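Local coordinates for dTDP-4-dehydrorhamnose reductase (Sulfolobus tokodaii, PDB 2GGS), which binds NADPH and probably works as a dTDP-4-dehydrorhamnose reductase, an oxidoreductase of dTDP-linked sugar metabolism, at residues I193-E198 with K257-D262; I205-E210 with S253-I258; T68-C73 with P126-G131. One frame throughout, in Å; residues are numbered along the deposited sequence.

Contact 1: residues I193-E198 with K257-D262; sequences ILELLE and KILSTD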
loop_
_atom_site.group_PDB
_atom_site.type_symbol
_atom_site.label_atom_id
_atom_site.label_comp_id
_atom_site.label_asym_id
_atom_site.label_seq_id
_atom_site.Cartn_x
_atom_site.Cartn_y
_atom_site.Cartn_z
ATOM N N ILE A 193 8.164 -0.367 8.156
ATOM C CA ILE A 193 7.814 1.020 8.377
ATOM C C ILE A 193 8.167 1.454 9.806
ATOM O O ILE A 193 8.758 2.534 9.993
ATOM C CB ILE A 193 6.319 1.282 8.009
ATOM C CG1 ILE A 193 6.154 1.178 6.481
ATOM C CG2 ILE A 193 5.855 2.693 8.528
ATOM C CD1 ILE A 193 4.675 1.087 5.968
ATOM N N LEU A 194 7.891 0.592 10.793
ATOM C CA LEU A 194 8.311 0.846 12.169
ATOM C C LEU A 194 9.820 1.138 12.256
ATOM O O LEU A 194 10.232 2.087 12.928
ATOM C CB LEU A 194 7.996 -0.332 13.067
ATOM C CG LEU A 194 7.484 -0.011 14.483
ATOM C CD1 LEU A 194 7.324 -1.242 15.345
ATOM C CD2 LEU A 194 8.320 1.024 15.190
ATOM N N GLU A 195 10.630 0.322 11.601
ATOM C CA GLU A 195 12.098 0.562 11.616
ATOM C C GLU A 195 12.455 1.904 10.996
ATOM O O GLU A 195 13.331 2.648 11.481
ATOM C CB GLU A 195 12.828 -0.526 10.836
ATOM C CG GLU A 195 13.418 -1.617 11.664
ATOM C CD GLU A 195 14.358 -2.470 10.858
ATOM O OE1 GLU A 195 15.545 -2.079 10.718
ATOM O OE2 GLU A 195 13.898 -3.518 10.357
ATOM N N LEU A 196 11.797 2.211 9.890
ATOM C CA LEU A 196 12.046 3.446 9.164
ATOM C C LEU A 196 11.741 4.672 10.012
ATOM O O LEU A 196 12.467 5.663 9.965
ATOM C CB LEU A 196 11.234 3.478 7.864
ATOM C CG LEU A 196 11.850 2.663 6.731
ATOM C CD1 LEU A 196 10.907 2.557 5.513
ATOM C CD2 LEU A 196 13.201 3.243 6.340
ATOM N N LEU A 197 10.641 4.594 10.764
ATOM C CA LEU A 197 10.187 5.676 11.643
ATOM C C LEU A 197 11.248 6.136 12.602
ATOM O O LEU A 197 11.526 7.341 12.683
ATOM C CB LEU A 197 8.981 5.224 12.469
ATOM C CG LEU A 197 7.676 5.109 11.694
ATOM C CD1 LEU A 197 6.505 5.196 12.654
ATOM C CD2 LEU A 197 7.587 6.202 10.650
ATOM N N GLU A 198 11.785 5.170 13.355
ATOM C CA GLU A 198 12.829 5.423 14.332
ATOM C C GLU A 198 13.936 6.210 13.665
ATOM O O GLU A 198 14.480 7.117 14.274
ATOM C CB GLU A 198 13.393 4.117 14.984
ATOM C CG GLU A 198 12.877 2.759 14.438
ATOM C CD GLU A 198 13.967 1.636 14.306
ATOM O OE1 GLU A 198 13.846 0.585 15.012
ATOM O OE2 GLU A 198 14.914 1.779 13.474
ATOM N N LYS A 257 19.528 -2.548 2.481
ATOM C CA LYS A 257 20.725 -2.095 3.232
ATOM C C LYS A 257 20.386 -1.419 4.564
ATOM O O LYS A 257 20.963 -1.711 5.592
ATOM C CB LYS A 257 21.603 -1.183 2.382
ATOM C CG LYS A 257 22.074 -1.844 1.099
ATOM C CD LYS A 257 22.948 -0.885 0.303
ATOM C CE LYS A 257 23.430 -1.540 -0.996
ATOM N NZ LYS A 257 24.189 -2.779 -0.700
ATOM N N ILE A 258 19.401 -0.529 4.545
ATOM C CA ILE A 258 19.031 0.271 5.712
ATOM C C ILE A 258 18.422 -0.557 6.846
ATOM O O ILE A 258 18.726 -0.374 8.038
ATOM C CB ILE A 258 18.039 1.367 5.284
ATOM C CG1 ILE A 258 18.749 2.410 4.434
ATOM C CG2 ILE A 258 17.337 2.013 6.511
ATOM C CD1 ILE A 258 17.836 3.142 3.461
ATOM N N LEU A 259 17.531 -1.467 6.477
ATOM C CA LEU A 259 16.734 -2.148 7.460
ATOM C C LEU A 259 17.329 -3.488 7.867
ATOM O O LEU A 259 17.911 -4.219 7.041
ATOM C CB LEU A 259 15.313 -2.327 6.919
ATOM C CG LEU A 259 14.656 -1.009 6.500
ATOM C CD1 LEU A 259 13.276 -1.296 5.963
ATOM C CD2 LEU A 259 14.573 0.018 7.643
ATOM N N SER A 260 17.164 -3.819 9.144
ATOM C CA SER A 260 17.660 -5.110 9.647
ATOM C C SER A 260 16.788 -6.275 9.225
ATOM O O SER A 260 17.308 -7.339 8.832
ATOM C CB SER A 260 17.779 -5.090 11.162
ATOM O OG SER A 260 18.622 -4.025 11.532
ATOM N N THR A 261 15.477 -6.056 9.294
ATOM C CA THR A 261 14.458 -7.098 9.093
ATOM C C THR A 261 14.304 -7.561 7.639
ATOM O O THR A 261 14.366 -6.750 6.718
ATOM C CB THR A 261 13.068 -6.629 9.604
ATOM O OG1 THR A 261 12.208 -7.768 9.780
ATOM C CG2 THR A 261 12.380 -5.588 8.629
ATOM N N ASP A 262 14.122 -8.869 7.448
ATOM C CA ASP A 262 13.824 -9.409 6.122
ATOM C C ASP A 262 12.340 -9.160 5.857
ATOM O O ASP A 262 11.492 -9.954 6.251
ATOM C CB ASP A 262 14.139 -10.921 6.032
ATOM C CG ASP A 262 13.773 -11.516 4.692
ATOM O OD1 ASP A 262 13.040 -10.870 3.930
ATOM O OD2 ASP A 262 14.230 -12.641 4.341
#
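The carboxylate of Glu195 faces Ser260 and Thr261, just past the end of helix 253-258, and takes their two consecutive amides, one on each oxygen. Ser260 N gives the straighter bond, 2.9 Å to Glu195 OE1, which receives it on its syn lone pair with an N-H...O angle of 169°. Thr261 N lies 3.2 Å from Glu195 OE2, again on the syn side but 15° out of the carboxylate plane. With two amides held, the carboxylate is fixed in its rotation as well as its position. Beyond CG the Glu195 chain runs extended, crossing the side chains of Leu259 and Thr261 obliquely. Thr261 packs tightly here, its CG2 3.1 Å from Glu195 OE2. Leu259 is where the chain leaves helical geometry, and that turn offers the amides of Ser260 and Thr261 to the Glu195 side chain of helix 186-199. This helix leads into strand 203-206, an outermost strand of the parallel Rossmann sheet; its other flank meets helix 11-20 through Ile193 and Leu194. Beneath the polar pair lies an apolar layer. Leu259 sends CD2 to 3.7 Å from Glu195 CB, and the same methyl sits 3.7 Å from Leu196 CD2, the two leucine side chains meeting at about a right angle. In Leu196, CG stands anti to the carbonyl carbon (chi1 -80°), and CD2 is the branch that meets Leu259. Leu196 CD2 also approaches Ile258 CG2, more distantly at 4.3 Å, and Leu259 rests on Ala192, one turn before Leu196 in helix 186-199.

Contact 2: residues I205-E210 with S253-I258; sequences IHVAGE and SRARKI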
loop_
_atom_site.group_PDB
_atom_site.type_symbol
_atom_site.label_atom_id
_atom_site.label_comp_id
_atom_site.label_asym_id
_atom_site.label_seq_id
_atom_site.Cartn_x
_atom_site.Cartn_y
_atom_site.Cartn_z
ATOM N N ILE A 205 11.581 5.896 -0.787
ATOM C CA ILE A 205 12.199 4.583 -0.496
ATOM C C ILE A 205 11.250 3.493 -0.964
ATOM O O ILE A 205 10.043 3.623 -0.776
ATOM C CB ILE A 205 12.629 4.407 0.993
ATOM C CG1 ILE A 205 13.468 3.130 1.235
ATOM C CG2 ILE A 205 11.403 4.370 1.933
ATOM C CD1 ILE A 205 14.047 3.069 2.667
ATOM N N HIS A 206 11.796 2.474 -1.618
ATOM C CA HIS A 206 11.003 1.304 -2.033
ATOM C C HIS A 206 11.084 0.225 -0.993
ATOM O O HIS A 206 12.191 -0.205 -0.616
ATOM C CB HIS A 206 11.483 0.740 -3.372
ATOM C CG HIS A 206 11.158 1.618 -4.535
ATOM N ND1 HIS A 206 11.539 1.325 -5.821
ATOM C CD2 HIS A 206 10.488 2.801 -4.595
ATOM C CE1 HIS A 206 11.105 2.283 -6.632
ATOM N NE2 HIS A 206 10.429 3.166 -5.915
ATOM N N VAL A 207 9.935 -0.248 -0.524
ATOM C CA VAL A 207 9.904 -1.366 0.425
ATOM C C VAL A 207 8.853 -2.376 -0.092
ATOM O O VAL A 207 7.658 -2.189 0.110
ATOM C CB VAL A 207 9.571 -0.927 1.887
ATOM C CG1 VAL A 207 9.637 -2.106 2.824
ATOM C CG2 VAL A 207 10.501 0.190 2.389
ATOM N N ALA A 208 9.300 -3.440 -0.772
ATOM C CA ALA A 208 8.394 -4.465 -1.293
ATOM C C ALA A 208 9.076 -5.836 -1.354
ATOM O O ALA A 208 10.211 -5.981 -0.879
ATOM C CB ALA A 208 7.861 -4.070 -2.665
ATOM N N GLY A 209 8.371 -6.815 -1.907
ATOM C CA GLY A 209 8.799 -8.217 -1.845
ATOM C C GLY A 209 9.733 -8.582 -2.989
ATOM O O GLY A 209 10.233 -7.739 -3.676
ATOM N N GLU A 210 9.970 -9.875 -3.165
ATOM C CA GLU A 210 10.786 -10.356 -4.281
ATOM C C GLU A 210 9.925 -10.391 -5.542
ATOM O O GLU A 210 8.711 -10.664 -5.481
ATOM C CB GLU A 210 11.299 -11.771 -3.963
ATOM C CG GLU A 210 12.170 -11.868 -2.735
ATOM C CD GLU A 210 13.651 -11.837 -3.090
ATOM O OE1 GLU A 210 14.470 -11.828 -2.153
ATOM O OE2 GLU A 210 13.993 -11.785 -4.296
ATOM N N SER A 253 16.603 -2.490 -3.089
ATOM C CA SER A 253 17.999 -2.663 -2.598
ATOM C C SER A 253 18.378 -1.660 -1.528
ATOM O O SER A 253 19.042 -2.029 -0.550
ATOM C CB SER A 253 19.015 -2.644 -3.749
ATOM O OG SER A 253 18.743 -3.684 -4.682
ATOM N N ARG A 254 17.950 -0.396 -1.677
ATOM C CA ARG A 254 18.309 0.629 -0.693
ATOM C C ARG A 254 17.787 0.278 0.688
ATOM O O ARG A 254 18.486 0.425 1.693
ATOM C CB ARG A 254 17.851 2.026 -1.119
ATOM C CG ARG A 254 18.536 2.535 -2.397
ATOM C CD ARG A 254 18.500 4.047 -2.431
ATOM N NE ARG A 254 19.077 4.564 -3.671
ATOM C CZ ARG A 254 20.062 5.452 -3.737
ATOM N NH1 ARG A 254 20.602 5.940 -2.616
ATOM N NH2 ARG A 254 20.508 5.859 -4.932
ATOM N N ALA A 255 16.520 -0.157 0.744
ATOM C CA ALA A 255 15.889 -0.481 2.000
ATOM C C ALA A 255 16.476 -1.737 2.622
ATOM O O ALA A 255 16.521 -1.855 3.847
ATOM C CB ALA A 255 14.341 -0.642 1.813
ATOM N N ARG A 256 16.890 -2.676 1.772
ATOM C CA ARG A 256 17.518 -3.911 2.232
ATOM C C ARG A 256 18.812 -3.576 2.935
ATOM O O ARG A 256 19.113 -4.221 3.914
ATOM C CB ARG A 256 17.764 -4.903 1.104
ATOM C CG ARG A 256 16.514 -5.589 0.594
ATOM C CD ARG A 256 16.880 -6.862 -0.180
ATOM N NE ARG A 256 15.782 -7.348 -1.039
ATOM C CZ ARG A 256 15.835 -8.468 -1.756
ATOM N NH1 ARG A 256 16.940 -9.220 -1.731
ATOM N NH2 ARG A 256 14.794 -8.840 -2.496
ATOM N N LYS A 257 19.528 -2.548 2.481
ATOM C CA LYS A 257 20.725 -2.095 3.232
ATOM C C LYS A 257 20.386 -1.419 4.564
ATOM O O LYS A 257 20.963 -1.711 5.592
ATOM C CB LYS A 257 21.603 -1.183 2.382
ATOM C CG LYS A 257 22.074 -1.844 1.099
ATOM C CD LYS A 257 22.948 -0.885 0.303
ATOM C CE LYS A 257 23.430 -1.540 -0.996
ATOM N NZ LYS A 257 24.189 -2.779 -0.700
ATOM N N ILE A 258 19.401 -0.529 4.545
ATOM C CA ILE A 258 19.031 0.271 5.712
ATOM C C ILE A 258 18.422 -0.557 6.846
ATOM O O ILE A 258 18.726 -0.374 8.038
ATOM C CB ILE A 258 18.039 1.367 5.284
ATOM C CG1 ILE A 258 18.749 2.410 4.434
ATOM C CG2 ILE A 258 17.337 2.013 6.511
ATOM C CD1 ILE A 258 17.836 3.142 3.461
HETATM O O HOH W 1 14.678 0.416 -1.438
HETATM O O HOH W 2 12.966 -6.834 -1.987
HETATM O O HOH W 3 16.985 -12.095 -2.579
#
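Arg256 reaches across from helix 253-258 to meet Glu210 beyond the end of strand 203-206. CB carries CG anti to the carbonyl carbon (chi1 -74°), and from CG to NE the chain runs extended, bringing the guanidinium to the carboxylate. NE lies 3.0 Å from water 2. NH2 makes the salt bridge, 3.0 Å to Glu210 OE1, and also gives a proton to water 2, which lies within hydrogen-bonding reach of Ala208 O, probably donating to it. NH1 reaches water 3, a second bridge to Glu210 OE1. The two flat groups are turned 61° apart, and Tyr264 adds a cation-pi contact to the guanidinium. An alanine in place of Arg256 would probably leave Glu210 without its charged mate and waters 2 and 3 without their guanidinium donors. Deeper in, the helix packs on an outermost strand of the parallel Rossmann sheet, 203-206, and on Val207 after it. Ala255 CB touches both Ile205 CD1 (3.8 Å) and Val207 CG2 (4.0 Å). The same Ala255 CB closes to 3.3 Å on His206 O. Water 1 accepts from Ala255 N and probably donates to His206 O, joining the first turn of the helix to the strand. Ile205 and Ile258 meet tip to tip, CD1 to CD1, 3.9 Å apart.

Contact 3: residues T68-C73 with P126-G131; sequences TDVDKC and PINYYG. With NDP (NADPH dihydro-nicotinamide-adenine-dinucleotide phosphate), chain C.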
loop_
_atom_site.group_PDB
_atom_site.type_symbol
_atom_site.label_atom_id
_atom_site.label_comp_id
_atom_site.label_asym_id
_atom_site.label_seq_id
_atom_site.Cartn_x
_atom_site.Cartn_y
_atom_site.Cartn_z
ATOM N N THR A 68 -8.194 1.775 -3.151
ATOM C CA THR A 68 -7.276 0.804 -3.745
ATOM C C THR A 68 -7.898 -0.198 -4.729
ATOM O O THR A 68 -7.202 -1.076 -5.245
ATOM C CB THR A 68 -6.531 0.022 -2.625
ATOM O OG1 THR A 68 -7.485 -0.756 -1.907
ATOM C CG2 THR A 68 -5.829 0.983 -1.651
ATOM N N ASP A 69 -9.207 -0.088 -4.967
ATOM C CA ASP A 69 -9.857 -0.889 -6.009
ATOM C C ASP A 69 -9.511 -0.277 -7.357
ATOM O O ASP A 69 -10.019 0.798 -7.747
ATOM C CB ASP A 69 -11.372 -0.937 -5.797
ATOM C CG ASP A 69 -12.085 -1.845 -6.808
ATOM O OD1 ASP A 69 -11.727 -1.883 -8.017
ATOM O OD2 ASP A 69 -13.040 -2.524 -6.367
ATOM N N VAL A 70 -8.606 -0.938 -8.063
ATOM C CA VAL A 70 -8.061 -0.418 -9.302
ATOM C C VAL A 70 -9.121 -0.147 -10.378
ATOM O O VAL A 70 -9.087 0.889 -11.056
ATOM C CB VAL A 70 -6.918 -1.325 -9.821
ATOM C CG1 VAL A 70 -6.432 -0.864 -11.177
ATOM C CG2 VAL A 70 -5.808 -1.378 -8.779
ATOM N N ASP A 71 -10.089 -1.059 -10.519
ATOM C CA ASP A 71 -11.085 -0.895 -11.580
ATOM C C ASP A 71 -12.074 0.196 -11.246
ATOM O O ASP A 71 -12.459 0.964 -12.123
ATOM C CB ASP A 71 -11.782 -2.214 -11.860
ATOM C CG ASP A 71 -10.817 -3.245 -12.368
ATOM O OD1 ASP A 71 -10.224 -3.015 -13.447
ATOM O OD2 ASP A 71 -10.597 -4.233 -11.634
ATOM N N LYS A 72 -12.416 0.295 -9.969
ATOM C CA LYS A 72 -13.259 1.384 -9.492
ATOM C C LYS A 72 -12.589 2.733 -9.734
ATOM O O LYS A 72 -13.237 3.663 -10.208
ATOM C CB LYS A 72 -13.591 1.206 -8.029
ATOM C CG LYS A 72 -14.738 0.220 -7.843
ATOM C CD LYS A 72 -15.297 0.218 -6.423
ATOM C CE LYS A 72 -16.395 -0.844 -6.291
ATOM N NZ LYS A 72 -16.081 -2.087 -7.063
ATOM N N CYS A 73 -11.274 2.824 -9.469
ATOM C CA CYS A 73 -10.547 4.084 -9.732
ATOM C C CYS A 73 -10.631 4.498 -11.214
ATOM O O CYS A 73 -10.592 5.692 -11.522
ATOM C CB CYS A 73 -9.063 3.998 -9.304
ATOM S SG CYS A 73 -8.756 3.961 -7.571
ATOM N N PRO A 126 2.286 6.172 -15.048
ATOM C CA PRO A 126 1.219 5.178 -14.790
ATOM C C PRO A 126 0.325 4.931 -16.001
ATOM O O PRO A 126 0.092 5.872 -16.822
ATOM C CB PRO A 126 0.382 5.802 -13.648
ATOM C CG PRO A 126 1.046 7.104 -13.274
ATOM C CD PRO A 126 2.147 7.417 -14.266
ATOM N N ILE A 127 -0.180 3.701 -16.113
ATOM C CA ILE A 127 -1.106 3.327 -17.187
ATOM C C ILE A 127 -2.542 3.034 -16.725
ATOM O O ILE A 127 -3.380 2.550 -17.502
ATOM C CB ILE A 127 -0.532 2.184 -18.067
ATOM C CG1 ILE A 127 -0.507 0.849 -17.300
ATOM C CG2 ILE A 127 0.845 2.597 -18.590
ATOM C CD1 ILE A 127 -0.076 -0.405 -18.180
ATOM N N ASN A 128 -2.836 3.302 -15.453
ATOM C CA ASN A 128 -4.205 3.239 -14.974
ATOM C C ASN A 128 -4.455 4.400 -14.026
ATOM O O ASN A 128 -3.476 4.990 -13.518
ATOM C CB ASN A 128 -4.528 1.874 -14.328
ATOM C CG ASN A 128 -3.550 1.491 -13.223
ATOM O OD1 ASN A 128 -3.367 2.217 -12.245
ATOM N ND2 ASN A 128 -2.920 0.334 -13.382
ATOM N N TYR A 129 -5.731 4.734 -13.792
ATOM C CA TYR A 129 -6.046 5.902 -12.964
ATOM C C TYR A 129 -5.721 5.703 -11.463
ATOM O O TYR A 129 -5.428 6.672 -10.761
ATOM C CB TYR A 129 -7.474 6.447 -13.201
ATOM C CG TYR A 129 -7.502 7.858 -12.675
ATOM C CD1 TYR A 129 -6.828 8.876 -13.363
ATOM C CD2 TYR A 129 -8.079 8.154 -11.432
ATOM C CE1 TYR A 129 -6.765 10.186 -12.840
ATOM C CE2 TYR A 129 -8.003 9.472 -10.899
ATOM C CZ TYR A 129 -7.358 10.466 -11.627
ATOM O OH TYR A 129 -7.238 11.744 -11.101
ATOM N N TYR A 130 -5.767 4.475 -10.962
ATOM C CA TYR A 130 -5.319 4.243 -9.607
ATOM C C TYR A 130 -3.866 4.735 -9.504
ATOM O O TYR A 130 -3.531 5.539 -8.621
ATOM C CB TYR A 130 -5.407 2.747 -9.246
ATOM C CG TYR A 130 -4.672 2.407 -7.977
ATOM C CD1 TYR A 130 -5.117 2.846 -6.735
ATOM C CD2 TYR A 130 -3.489 1.651 -8.025
ATOM C CE1 TYR A 130 -4.431 2.519 -5.560
ATOM C CE2 TYR A 130 -2.770 1.341 -6.849
ATOM C CZ TYR A 130 -3.244 1.772 -5.631
ATOM O OH TYR A 130 -2.583 1.450 -4.468
ATOM N N GLY A 131 -3.025 4.263 -10.423
ATOM C CA GLY A 131 -1.612 4.693 -10.475
ATOM C C GLY A 131 -1.407 6.205 -10.615
ATOM O O GLY A 131 -0.582 6.816 -9.919
HETATM P PA NDP C . -6.936 -1.041 2.087
HETATM O O1A NDP C . -7.832 -1.023 0.920
HETATM O O2A NDP C . -6.985 -2.301 2.866
HETATM O O5B NDP C . -7.227 0.158 3.074
HETATM C C5B NDP C . -7.635 1.421 2.577
HETATM C C4B NDP C . -7.769 2.303 3.791
HETATM O O4B NDP C . -8.035 3.629 3.325
HETATM C C3B NDP C . -8.873 1.864 4.739
HETATM O O3B NDP C . -8.415 2.014 6.055
HETATM C C2B NDP C . -9.965 2.898 4.434
HETATM O O2B NDP C . -10.731 3.086 5.586
HETATM C C1B NDP C . -9.099 4.112 4.131
HETATM N N9A NDP C . -9.850 5.126 3.384
HETATM C C8A NDP C . -10.280 5.049 2.094
HETATM N N7A NDP C . -10.961 6.194 1.801
HETATM C C5A NDP C . -10.952 6.968 2.899
HETATM C C6A NDP C . -11.502 8.226 3.175
HETATM N N6A NDP C . -12.292 8.847 2.255
HETATM N N1A NDP C . -11.321 8.718 4.439
HETATM C C2A NDP C . -10.616 8.052 5.434
HETATM N N3A NDP C . -10.094 6.811 5.158
HETATM C C4A NDP C . -10.274 6.297 3.919
HETATM O O3 NDP C . -5.491 -0.669 1.450
HETATM P PN NDP C . -4.054 -1.297 1.861
HETATM O O1N NDP C . -3.843 -1.406 3.287
HETATM O O2N NDP C . -3.960 -2.480 0.975
HETATM O O5D NDP C . -3.102 -0.184 1.217
HETATM C C5D NDP C . -2.366 0.704 2.053
HETATM C C4D NDP C . -1.587 1.725 1.235
HETATM O O4D NDP C . -0.689 1.029 0.402
HETATM C C3D NDP C . -2.444 2.590 0.314
HETATM O O3D NDP C . -1.773 3.821 0.273
HETATM C C2D NDP C . -2.347 1.903 -1.026
HETATM O O2D NDP C . -2.596 2.822 -2.076
HETATM C C1D NDP C . -0.876 1.425 -0.958
HETATM N N1N NDP C . -0.656 0.291 -1.864
HETATM C C2N NDP C . -1.538 -0.754 -1.805
HETATM C C3N NDP C . -1.303 -1.943 -2.480
HETATM C C7N NDP C . -2.304 -3.048 -2.371
HETATM O O7N NDP C . -2.187 -4.155 -3.234
HETATM N N7N NDP C . -3.289 -2.964 -1.481
HETATM C C4N NDP C . -0.054 -2.117 -3.325
HETATM C C5N NDP C . 0.843 -0.902 -3.359
HETATM C C6N NDP C . 0.501 0.234 -2.616
HETATM P P2B NDP C . -12.241 2.418 5.758
HETATM O O1X NDP C . -12.438 2.495 7.218
HETATM O O2X NDP C . -12.222 1.029 5.215
HETATM O O3X NDP C . -13.279 3.249 4.961
HETATM O O HOH W 4 -7.149 2.416 -12.224
#
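This is a packing of two helix starts beside the bound NADPH: Tyr130, in the first turn of helix 129-141, lies against Val70 and Cys73 of helix 70-75 and Thr68 of the loop just before it. CG of Tyr130 is anti to the backbone N (chi1 167°), and the hydroxyl end of the ring reaches the cofactor. The side chains of Val70 and Tyr130 cross at about a right angle, with Val70 CG2 3.9 Å from Tyr130 CD2. Cys73 contributes a sulfur-aromatic contact at the ring edge, with SG near the ring plane and 3.9 Å from Tyr130 CD1, while Thr68 CA approaches CE1. Water 4 ties the two backbones together, accepting from Tyr130 N at 2.8 Å and donating to Val70 O. Both helices are N-capped by side chains. Asp69 OD1 takes Lys72 N at 3.0 Å from above its carboxylate plane, and its OD2 forms a salt bridge with Lys72 NZ. Asn128 OD1 takes Gly131 N at 2.8 Å, nearly along the C=O axis, and its ND2 is bonded to Lys243 O. Two hydroxyls then touch the ligand. Thr68 OG1 donates to the phosphate oxygen O1A of NADPH at 2.9 Å, and Thr68 CG2 lies by the bridging oxygen O3 and C2D of the nicotinamide ribose. Tyr130 OH shares a hydrogen bond of 2.8 Å with the ribose hydroxyl O2D, which lies at the edge of the Tyr130 ring, near the ring plane. The spacing of Tyr130 and the NADPH-binding Lys134 matches the YxxxK motif of short-chain dehydrogenases/reductases, and the position of the tyrosine hydroxyl beside the nicotinamide ribose is consistent with the proton-transfer role of the motif tyrosine in that family.

Contacts 1 and 2 form one continuous patch, their centres 9 Å apart and both built on helix 253-258, with Lys257 and Ile258 common to the two. Helix 186-199 and the strand 203-206 that follows it, with the residues just after, supply the other partners, and the two contacts meet directly where Leu196 CD2 lies 3.8 Å from Ile205 CD1. This patch stands back from the cofactor: the side chain of Val207 is about 10 Å from NADPH and that of Leu196 about 13 Å. Contact 3 alone touches the ligand. Its centre is 29 Å from that of contact 1, across the chain's centre, and 24 Å from that of contact 2, the nearest atoms being about 13 and 12 Å apart.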